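Local coordinates for lipolytic protein G-D-S-L family (Chitinophaga pinensis, PDB 4Q7Q) that is of unconfirmed function but, as a member of the GDSL-like lipase/acylhydrolase family, probably hydrolyses ester bonds of a lipid or other acylated substrate, at residues L195-N200 against V204-P209; K114-N119 against R169-P174; D20-D23 against R28-K31. All coordinates share one frame; numbering follows the deposited sequence.

How the interactions relate
From the N terminus the contacts come in series, none nesting in or crossing another. Interaction 3 closes first, bending the loop between helices 14-17 and 33-40 back on itself with four residues between its segments. Interaction 2 spans far more chain: 49 residues separate 114-119 from 169-174, and the closure links the ends of helices 104-118 and 157-171 beside the parallel sheet. Interaction 1 comes last, a hairpin of strands 193-196 and 203-206 on the opposite side of the chain's centre from interaction 2, their centres 47 Å apart. Interaction 3 lies about 29 Å from interaction 1 and 30 Å from interaction 2, centre to centre, and no two of the three touch.

Interaction 1. Residues L195-N200 against V204-P209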
loop_
_atom_site.group_PDB
_atom_site.type_symbol
_atom_site.label_atom_id
_atom_site.label_comp_id
_atom_site.label_asym_id
_atom_site.label_seq_id
_atom_site.Cartn_x
_atom_site.Cartn_y
_atom_site.Cartn_z
ATOM N N LEU A 195 -9.646 -0.680 -23.797
ATOM C CA LEU A 195 -10.645 -1.749 -23.816
ATOM C C LEU A 195 -11.397 -1.822 -25.125
ATOM O O LEU A 195 -11.596 -0.813 -25.793
ATOM C CB LEU A 195 -11.666 -1.515 -22.705
ATOM C CG LEU A 195 -11.143 -1.454 -21.275
ATOM C CD1 LEU A 195 -12.237 -0.938 -20.345
ATOM C CD2 LEU A 195 -10.664 -2.826 -20.829
ATOM N N LYS A 196 -11.841 -3.024 -25.474
ATOM C CA LYS A 196 -12.732 -3.191 -26.605
ATOM C C LYS A 196 -14.099 -2.589 -26.316
ATOM O O LYS A 196 -14.663 -2.775 -25.235
ATOM C CB LYS A 196 -12.871 -4.668 -26.982
ATOM C CG LYS A 196 -11.619 -5.259 -27.605
ATOM C CD LYS A 196 -11.867 -6.658 -28.115
ATOM C CE LYS A 196 -10.624 -7.214 -28.790
ATOM N NZ LYS A 196 -10.852 -8.586 -29.294
ATOM N N ASN A 197 -14.616 -1.853 -27.291
ATOM C CA ASN A 197 -15.960 -1.305 -27.242
ATOM C C ASN A 197 -16.940 -2.437 -27.536
ATOM O O ASN A 197 -16.880 -3.037 -28.598
ATOM C CB ASN A 197 -16.059 -0.199 -28.296
ATOM C CG ASN A 197 -17.418 0.470 -28.339
ATOM O OD1 ASN A 197 -18.414 -0.064 -27.853
ATOM N ND2 ASN A 197 -17.464 1.647 -28.951
ATOM N N PRO A 198 -17.844 -2.738 -26.593
ATOM C CA PRO A 198 -18.770 -3.862 -26.802
ATOM C C PRO A 198 -19.664 -3.732 -28.037
ATOM O O PRO A 198 -20.193 -4.735 -28.506
ATOM C CB PRO A 198 -19.629 -3.844 -25.537
ATOM C CG PRO A 198 -18.763 -3.233 -24.512
ATOM C CD PRO A 198 -17.931 -2.203 -25.224
ATOM N N LYS A 199 -19.838 -2.519 -28.545
ATOM C CA LYS A 199 -20.713 -2.315 -29.692
ATOM C C LYS A 199 -20.071 -2.679 -31.025
ATOM O O LYS A 199 -20.775 -2.965 -31.993
ATOM C CB LYS A 199 -21.232 -0.877 -29.740
ATOM C CG LYS A 199 -22.170 -0.509 -28.605
ATOM C CD LYS A 199 -22.869 0.807 -28.903
ATOM C CE LYS A 199 -23.813 1.216 -27.789
ATOM N NZ LYS A 199 -24.504 2.499 -28.114
ATOM N N ASN A 200 -18.745 -2.680 -31.081
ATOM C CA ASN A 200 -18.066 -2.896 -32.356
ATOM C C ASN A 200 -16.759 -3.689 -32.301
ATOM O O ASN A 200 -16.182 -4.001 -33.340
ATOM C CB ASN A 200 -17.861 -1.562 -33.082
ATOM C CG ASN A 200 -16.980 -0.599 -32.306
ATOM O OD1 ASN A 200 -16.180 -1.009 -31.461
ATOM N ND2 ASN A 200 -17.122 0.693 -32.589
ATOM N N VAL A 204 -10.818 1.248 -27.533
ATOM C CA VAL A 204 -11.105 2.623 -27.143
ATOM C C VAL A 204 -10.394 2.944 -25.817
ATOM O O VAL A 204 -10.302 2.085 -24.934
ATOM C CB VAL A 204 -12.639 2.834 -27.002
ATOM C CG1 VAL A 204 -12.960 4.176 -26.380
ATOM C CG2 VAL A 204 -13.333 2.685 -28.353
ATOM N N ASN A 205 -9.873 4.164 -25.695
ATOM C CA ASN A 205 -9.346 4.656 -24.424
ATOM C C ASN A 205 -10.475 5.185 -23.549
ATOM O O ASN A 205 -11.034 6.250 -23.823
ATOM C CB ASN A 205 -8.292 5.752 -24.640
ATOM C CG ASN A 205 -8.835 6.962 -25.410
ATOM O OD1 ASN A 205 -9.455 6.815 -26.462
ATOM N ND2 ASN A 205 -8.604 8.161 -24.878
ATOM N N TYR A 206 -10.813 4.442 -22.495
ATOM C CA TYR A 206 -11.851 4.868 -21.562
ATOM C C TYR A 206 -11.239 5.366 -20.259
ATOM O O TYR A 206 -10.671 4.582 -19.500
ATOM C CB TYR A 206 -12.789 3.714 -21.218
ATOM C CG TYR A 206 -13.653 3.216 -22.355
ATOM C CD1 TYR A 206 -14.820 3.886 -22.721
ATOM C CD2 TYR A 206 -13.314 2.062 -23.050
ATOM C CE1 TYR A 206 -15.622 3.419 -23.757
ATOM C CE2 TYR A 206 -14.107 1.586 -24.077
ATOM C CZ TYR A 206 -15.256 2.272 -24.431
ATOM O OH TYR A 206 -16.046 1.796 -25.452
ATOM N N LYS A 207 -11.363 6.657 -19.986
ATOM C CA LYS A 207 -10.891 7.167 -18.710
ATOM C C LYS A 207 -11.852 6.772 -17.590
ATOM O O LYS A 207 -12.895 6.168 -17.836
ATOM C CB LYS A 207 -10.708 8.684 -18.757
ATOM C CG LYS A 207 -11.984 9.476 -18.789
ATOM C CD LYS A 207 -11.656 10.967 -18.803
ATOM C CE LYS A 207 -12.805 11.801 -18.315
ATOM N NZ LYS A 207 -12.387 13.219 -18.281
ATOM N N TYR A 208 -11.482 7.095 -16.355
ATOM C CA TYR A 208 -12.372 6.916 -15.213
ATOM C C TYR A 208 -13.309 8.117 -15.144
ATOM O O TYR A 208 -12.879 9.237 -15.361
ATOM C CB TYR A 208 -11.531 6.843 -13.944
ATOM C CG TYR A 208 -12.320 6.610 -12.683
ATOM C CD1 TYR A 208 -12.711 5.329 -12.320
ATOM C CD2 TYR A 208 -12.661 7.662 -11.846
ATOM C CE1 TYR A 208 -13.431 5.096 -11.175
ATOM C CE2 TYR A 208 -13.384 7.440 -10.682
ATOM C CZ TYR A 208 -13.762 6.152 -10.355
ATOM O OH TYR A 208 -14.479 5.915 -9.207
ATOM N N PRO A 209 -14.595 7.900 -14.814
ATOM C CA PRO A 209 -15.227 6.639 -14.418
ATOM C C PRO A 209 -15.827 5.826 -15.573
ATOM O O PRO A 209 -16.434 4.787 -15.316
ATOM C CB PRO A 209 -16.342 7.114 -13.487
ATOM C CG PRO A 209 -16.776 8.393 -14.105
ATOM C CD PRO A 209 -15.502 9.043 -14.591
#
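Leu195 and Val204 form an antiparallel, hydrogen-bonded pair in a small two-stranded hairpin at the protein surface, the centre of the contact about 28 Å from the centre of the chain. Two backbone bonds define the pair. Leu195 N donates to Val204 O at 3.1 Å, almost straight at 177°. Val204 N returns a less straight bond to Leu195 O at 2.8 Å. Away from the turn the pairing continues, Tyr206 being backbone-bonded to Lys193. Strands 193-196 and 203-206 thus make a sheet of their own, separate from the five-stranded parallel sheet at the heart of this SGNH-hydrolase fold. Tyr206 carries most of the side-chain contact. Its CG stands anti to the carbonyl carbon (chi1 -67°), which sends the ring across the neighbouring strand, where CD2 meets Leu195 CB at 4.0 Å and Leu195 O lies at the ring edge, near its plane. Val204 CG1 sits over one face, offset toward the rim. Beyond the ring, Tyr206 OH reaches Asn197, 3.5 Å from both CB and CG, with the amide and ring planes 77° apart; this is packing and not a hydrogen bond. The carbonyl oxygen of Asn197 is used locally: OD1 accepts from Lys199 N at 2.9 Å, an Asx turn, with the donor above the carbonyl plane. Val204 CG2 adds an apolar touch on Asn197 CB at 4.0 Å, while Leu195 also packs on Ile214 and Phe216.

Interaction 2. Residues K114-N119 against R169-P174; sequences KIRQLN and RYEQIP
The guanidinium of Arg116 meets Glu171 at its edge, Glu171 CD lying in the guanidinium plane, whereas the carboxylate is approached from above its own plane; the two planes are 69° apart. This is a bidentate, end-on salt bridge between two helix ends of the alpha/beta SGNH-hydrolase fold, joining helix 104-118 to helix 157-171 at the surface. Both bonds are 2.9 Å: Arg116 NH1 to Glu171 OE2 and Arg116 NH2 to Glu171 OE1. They are moderately bent, and to a similar degree. Each nitrogen serves a different oxygen, a two-point grip that should restrict turning of the guanidinium about its NE-CZ bond. The side chains arrive from opposite directions, and their shapes differ. Arg116 is extended from CG to NE and so bridges most of the gap between backbones whose nearest CA atoms, those of Arg116 and Glu171, are 12.2 Å apart; Glu171 instead folds at its second torsion, bringing the carboxylate round to the arginine. Glu171 OE2 has a further partner, the hydroxyl of Tyr95 on helix 92-96, so a third helix joins the polar group. Ile115 of helix 104-118 and Ile173, just past the end of helix 157-171, both pack on Ile124 of strand 123-127. At the carboxylate itself the approaches are unequal: Arg116 NH1 stands 49° out of its plane at OE2, and Arg116 NH2 stands 78° out at OE1.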
loop_
_atom_site.group_PDB
_atom_site.type_symbol
_atom_site.label_atom_id
_atom_site.label_comp_id
_atom_site.label_asym_id
_atom_site.label_seq_id
_atom_site.Cartn_x
_atom_site.Cartn_y
_atom_site.Cartn_z
ATOM N N LYS A 114 5.331 -6.926 18.408
ATOM C CA LYS A 114 6.621 -7.482 17.991
ATOM C C LYS A 114 7.677 -6.393 17.886
ATOM O O LYS A 114 8.815 -6.570 18.322
ATOM C CB LYS A 114 6.512 -8.205 16.652
ATOM C CG LYS A 114 7.836 -8.771 16.153
ATOM C CD LYS A 114 8.306 -9.928 17.024
ATOM C CE LYS A 114 9.472 -10.667 16.384
ATOM N NZ LYS A 114 9.976 -11.765 17.270
ATOM N N ILE A 115 7.301 -5.270 17.290
ATOM C CA ILE A 115 8.222 -4.149 17.145
ATOM C C ILE A 115 8.756 -3.707 18.506
ATOM O O ILE A 115 9.963 -3.513 18.686
ATOM C CB ILE A 115 7.545 -2.968 16.445
ATOM C CG1 ILE A 115 7.304 -3.320 14.979
ATOM C CG2 ILE A 115 8.399 -1.715 16.582
ATOM C CD1 ILE A 115 6.469 -2.303 14.224
ATOM N N ARG A 116 7.853 -3.582 19.471
ATOM C CA ARG A 116 8.227 -3.147 20.810
ATOM C C ARG A 116 9.089 -4.187 21.527
ATOM O O ARG A 116 9.947 -3.839 22.337
ATOM C CB ARG A 116 6.981 -2.770 21.613
ATOM C CG ARG A 116 6.359 -1.466 21.120
ATOM C CD ARG A 116 5.022 -1.169 21.763
ATOM N NE ARG A 116 4.552 0.178 21.440
ATOM C CZ ARG A 116 3.284 0.569 21.539
ATOM N NH1 ARG A 116 2.351 -0.293 21.925
ATOM N NH2 ARG A 116 2.942 1.815 21.229
ATOM N N GLN A 117 8.878 -5.461 21.210
ATOM C CA GLN A 117 9.747 -6.521 21.715
ATOM C C GLN A 117 11.153 -6.386 21.128
ATOM O O GLN A 117 12.150 -6.521 21.841
ATOM C CB GLN A 117 9.173 -7.895 21.372
ATOM C CG GLN A 117 10.123 -9.053 21.640
ATOM C CD GLN A 117 9.870 -10.235 20.716
ATOM O OE1 GLN A 117 10.410 -10.304 19.608
ATOM N NE2 GLN A 117 9.042 -11.170 21.168
ATOM N N LEU A 118 11.224 -6.119 19.824
ATOM C CA LEU A 118 12.501 -5.965 19.132
ATOM C C LEU A 118 13.267 -4.749 19.630
ATOM O O LEU A 118 14.476 -4.814 19.853
ATOM C CB LEU A 118 12.288 -5.853 17.620
ATOM C CG LEU A 118 11.867 -7.130 16.894
ATOM C CD1 LEU A 118 11.345 -6.808 15.497
ATOM C CD2 LEU A 118 13.036 -8.108 16.836
ATOM N N ASN A 119 12.562 -3.636 19.785
ATOM C CA ASN A 119 13.154 -2.424 20.320
ATOM C C ASN A 119 12.089 -1.535 20.947
ATOM O O ASN A 119 11.392 -0.808 20.246
ATOM C CB ASN A 119 13.919 -1.663 19.230
ATOM C CG ASN A 119 14.707 -0.497 19.786
ATOM O OD1 ASN A 119 14.670 -0.234 20.985
ATOM N ND2 ASN A 119 15.428 0.202 18.920
ATOM N N ARG A 169 -4.074 7.076 16.725
ATOM C CA ARG A 169 -4.572 7.964 17.769
ATOM C C ARG A 169 -4.499 7.316 19.148
ATOM O O ARG A 169 -4.149 7.971 20.121
ATOM C CB ARG A 169 -6.006 8.407 17.476
ATOM C CG ARG A 169 -6.121 9.423 16.350
ATOM C CD ARG A 169 -7.538 9.968 16.222
ATOM N NE ARG A 169 -8.099 9.722 14.895
ATOM C CZ ARG A 169 -9.046 8.824 14.637
ATOM N NH1 ARG A 169 -9.497 8.667 13.401
ATOM N NH2 ARG A 169 -9.548 8.089 15.622
ATOM N N TYR A 170 -4.833 6.032 19.224
ATOM C CA TYR A 170 -4.849 5.322 20.497
ATOM C C TYR A 170 -3.451 5.194 21.088
ATOM O O TYR A 170 -3.262 5.359 22.291
ATOM C CB TYR A 170 -5.478 3.937 20.321
ATOM C CG TYR A 170 -5.505 3.112 21.586
ATOM C CD1 TYR A 170 -6.279 3.498 22.671
ATOM C CD2 TYR A 170 -4.761 1.945 21.694
ATOM C CE1 TYR A 170 -6.310 2.748 23.832
ATOM C CE2 TYR A 170 -4.785 1.187 22.851
ATOM C CZ TYR A 170 -5.561 1.593 23.917
ATOM O OH TYR A 170 -5.592 0.842 25.070
ATOM N N GLU A 171 -2.476 4.904 20.234
ATOM C CA GLU A 171 -1.106 4.678 20.681
ATOM C C GLU A 171 -0.253 5.943 20.677
ATOM O O GLU A 171 0.905 5.918 21.109
ATOM C CB GLU A 171 -0.437 3.617 19.801
ATOM C CG GLU A 171 -0.955 2.208 20.002
ATOM C CD GLU A 171 -0.358 1.535 21.227
ATOM O OE1 GLU A 171 0.204 2.242 22.092
ATOM O OE2 GLU A 171 -0.447 0.295 21.323
ATOM N N GLN A 172 -0.831 7.040 20.194
ATOM C CA GLN A 172 -0.089 8.274 19.945
ATOM C C GLN A 172 1.090 7.994 19.016
ATOM O O GLN A 172 2.220 8.427 19.257
ATOM C CB GLN A 172 0.358 8.927 21.253
ATOM C CG GLN A 172 -0.785 9.161 22.218
ATOM C CD GLN A 172 -0.371 9.981 23.417
ATOM O OE1 GLN A 172 0.394 10.938 23.293
ATOM N NE2 GLN A 172 -0.870 9.609 24.588
ATOM N N ILE A 173 0.799 7.245 17.960
ATOM C CA ILE A 173 1.758 6.919 16.916
ATOM C C ILE A 173 1.373 7.695 15.664
ATOM O O ILE A 173 0.217 7.675 15.258
ATOM C CB ILE A 173 1.723 5.406 16.595
ATOM C CG1 ILE A 173 2.363 4.611 17.735
ATOM C CG2 ILE A 173 2.411 5.110 15.272
ATOM C CD1 ILE A 173 3.774 5.032 18.041
ATOM N N PRO A 174 2.339 8.390 15.049
ATOM C CA PRO A 174 2.010 9.159 13.843
ATOM C C PRO A 174 1.536 8.268 12.696
ATOM O O PRO A 174 2.008 7.137 12.540
ATOM C CB PRO A 174 3.340 9.810 13.465
ATOM C CG PRO A 174 4.193 9.727 14.690
ATOM C CD PRO A 174 3.762 8.495 15.406
#

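Interaction 3. Residues D20-D23 against R28-K31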
loop_
_atom_site.group_PDB
_atom_site.type_symbol
_atom_site.label_atom_id
_atom_site.label_comp_id
_atom_site.label_asym_id
_atom_site.label_seq_id
_atom_site.Cartn_x
_atom_site.Cartn_y
_atom_site.Cartn_z
ATOM N N ASP A 20 12.555 -2.598 -4.435
ATOM C CA ASP A 20 13.810 -3.258 -4.769
ATOM C C ASP A 20 13.667 -4.332 -5.835
ATOM O O ASP A 20 14.579 -5.130 -6.054
ATOM C CB ASP A 20 14.471 -3.793 -3.502
ATOM C CG ASP A 20 14.871 -2.674 -2.569
ATOM O OD1 ASP A 20 14.008 -2.217 -1.793
ATOM O OD2 ASP A 20 16.037 -2.213 -2.652
ATOM N N HIS A 21 12.520 -4.333 -6.502
ATOM C CA HIS A 21 12.236 -5.299 -7.557
ATOM C C HIS A 21 11.511 -4.603 -8.686
ATOM O O HIS A 21 10.380 -4.953 -9.026
ATOM C CB HIS A 21 11.419 -6.467 -7.009
ATOM C CG HIS A 21 12.116 -7.203 -5.915
ATOM N ND1 HIS A 21 13.183 -8.043 -6.151
ATOM C CD2 HIS A 21 11.939 -7.185 -4.574
ATOM C CE1 HIS A 21 13.616 -8.532 -5.004
ATOM N NE2 HIS A 21 12.881 -8.023 -4.031
ATOM N N LEU A 22 12.175 -3.610 -9.268
ATOM C CA LEU A 22 11.545 -2.779 -10.282
ATOM C C LEU A 22 11.236 -3.549 -11.565
ATOM O O LEU A 22 10.356 -3.156 -12.320
ATOM C CB LEU A 22 12.393 -1.539 -10.565
ATOM C CG LEU A 22 12.634 -0.685 -9.317
ATOM C CD1 LEU A 22 13.628 0.422 -9.598
ATOM C CD2 LEU A 22 11.323 -0.113 -8.791
ATOM N N ASP A 23 11.935 -4.657 -11.795
ATOM C CA ASP A 23 11.619 -5.530 -12.927
ATOM C C ASP A 23 10.176 -6.036 -12.841
ATOM O O ASP A 23 9.526 -6.242 -13.866
ATOM C CB ASP A 23 12.587 -6.715 -12.997
ATOM C CG ASP A 23 12.595 -7.540 -11.726
ATOM O OD1 ASP A 23 12.698 -6.952 -10.631
ATOM O OD2 ASP A 23 12.502 -8.782 -11.821
ATOM N N ARG A 28 8.250 -0.039 -15.303
ATOM C CA ARG A 28 7.458 1.184 -15.378
ATOM C C ARG A 28 7.882 2.170 -14.300
ATOM O O ARG A 28 7.615 3.367 -14.406
ATOM C CB ARG A 28 5.966 0.882 -15.220
ATOM C CG ARG A 28 5.375 -0.009 -16.301
ATOM C CD ARG A 28 4.322 0.707 -17.122
ATOM N NE ARG A 28 3.871 -0.128 -18.230
ATOM C CZ ARG A 28 2.608 -0.470 -18.461
ATOM N NH1 ARG A 28 1.638 -0.037 -17.666
ATOM N NH2 ARG A 28 2.314 -1.236 -19.505
ATOM N N VAL A 29 8.534 1.658 -13.261
ATOM C CA VAL A 29 8.977 2.475 -12.134
ATOM C C VAL A 29 10.501 2.479 -12.057
ATOM O O VAL A 29 11.136 1.440 -12.243
ATOM C CB VAL A 29 8.407 1.917 -10.810
ATOM C CG1 VAL A 29 8.939 2.695 -9.604
ATOM C CG2 VAL A 29 6.887 1.929 -10.847
ATOM N N SER A 30 11.089 3.638 -11.773
ATOM C CA SER A 30 12.546 3.734 -11.663
ATOM C C SER A 30 13.030 3.929 -10.218
ATOM O O SER A 30 14.161 3.582 -9.891
ATOM C CB SER A 30 13.099 4.832 -12.577
ATOM O OG SER A 30 12.675 6.114 -12.156
ATOM N N LYS A 31 12.174 4.476 -9.360
ATOM C CA LYS A 31 12.523 4.652 -7.953
ATOM C C LYS A 31 11.291 4.466 -7.080
ATOM O O LYS A 31 10.287 5.157 -7.256
ATOM C CB LYS A 31 13.136 6.037 -7.692
ATOM C CG LYS A 31 14.540 6.267 -8.268
ATOM C CD LYS A 31 15.063 7.655 -7.901
ATOM C CE LYS A 31 16.423 7.916 -8.528
ATOM N NZ LYS A 31 16.985 9.245 -8.146
#
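Leu22 packs its branched end against the backbone and side chain of Val29 and the carbonyl of Ser30, and this one leucine makes all the close contacts between 20-23 and 28-31. The tight part lies around its two methyls. Leu22 CD1 comes to 3.2 Å from Ser30 O, short for a carbon against an oxygen, while Leu22 CD2 rests on Val29 CG1 at 3.8 Å. Behind them Leu22 CB lies 3.6 Å from Val29 O, so the side chain straddles two successive carbonyls. The CB of Leu22 points toward 28-31, and a chi1 of -58°, with CG anti to the leucine's carbonyl carbon, puts CD1 by Ser30 O and CD2 by Val29 CG1; the leucine and valine side chains then cross at about a right angle. Val29, a buried residue, also touches Tyr234, and Asp241 and Asn244 of helix 241-257, and lies near, without touching, a possible Ser14-His238-Asp235 triad of the kind expected in this family.

The solvent side is looser. Asp23 and Ser30 are exposed and their CB atoms point away from the facing segment. No hydrogen bond links the two segments directly. Thr25, between the segments, links them instead, its OG1 bonded to Leu22 O and to Val29 N, while Asp241 OD1 separately takes Ser30 N and Lys31 N, tying 28-31 to helix 241-257. The chemistry implies that the direct contact is apolar and van der Waals in kind, and that directional bonding comes from outside the two segments, among others through that threonine and aspartate.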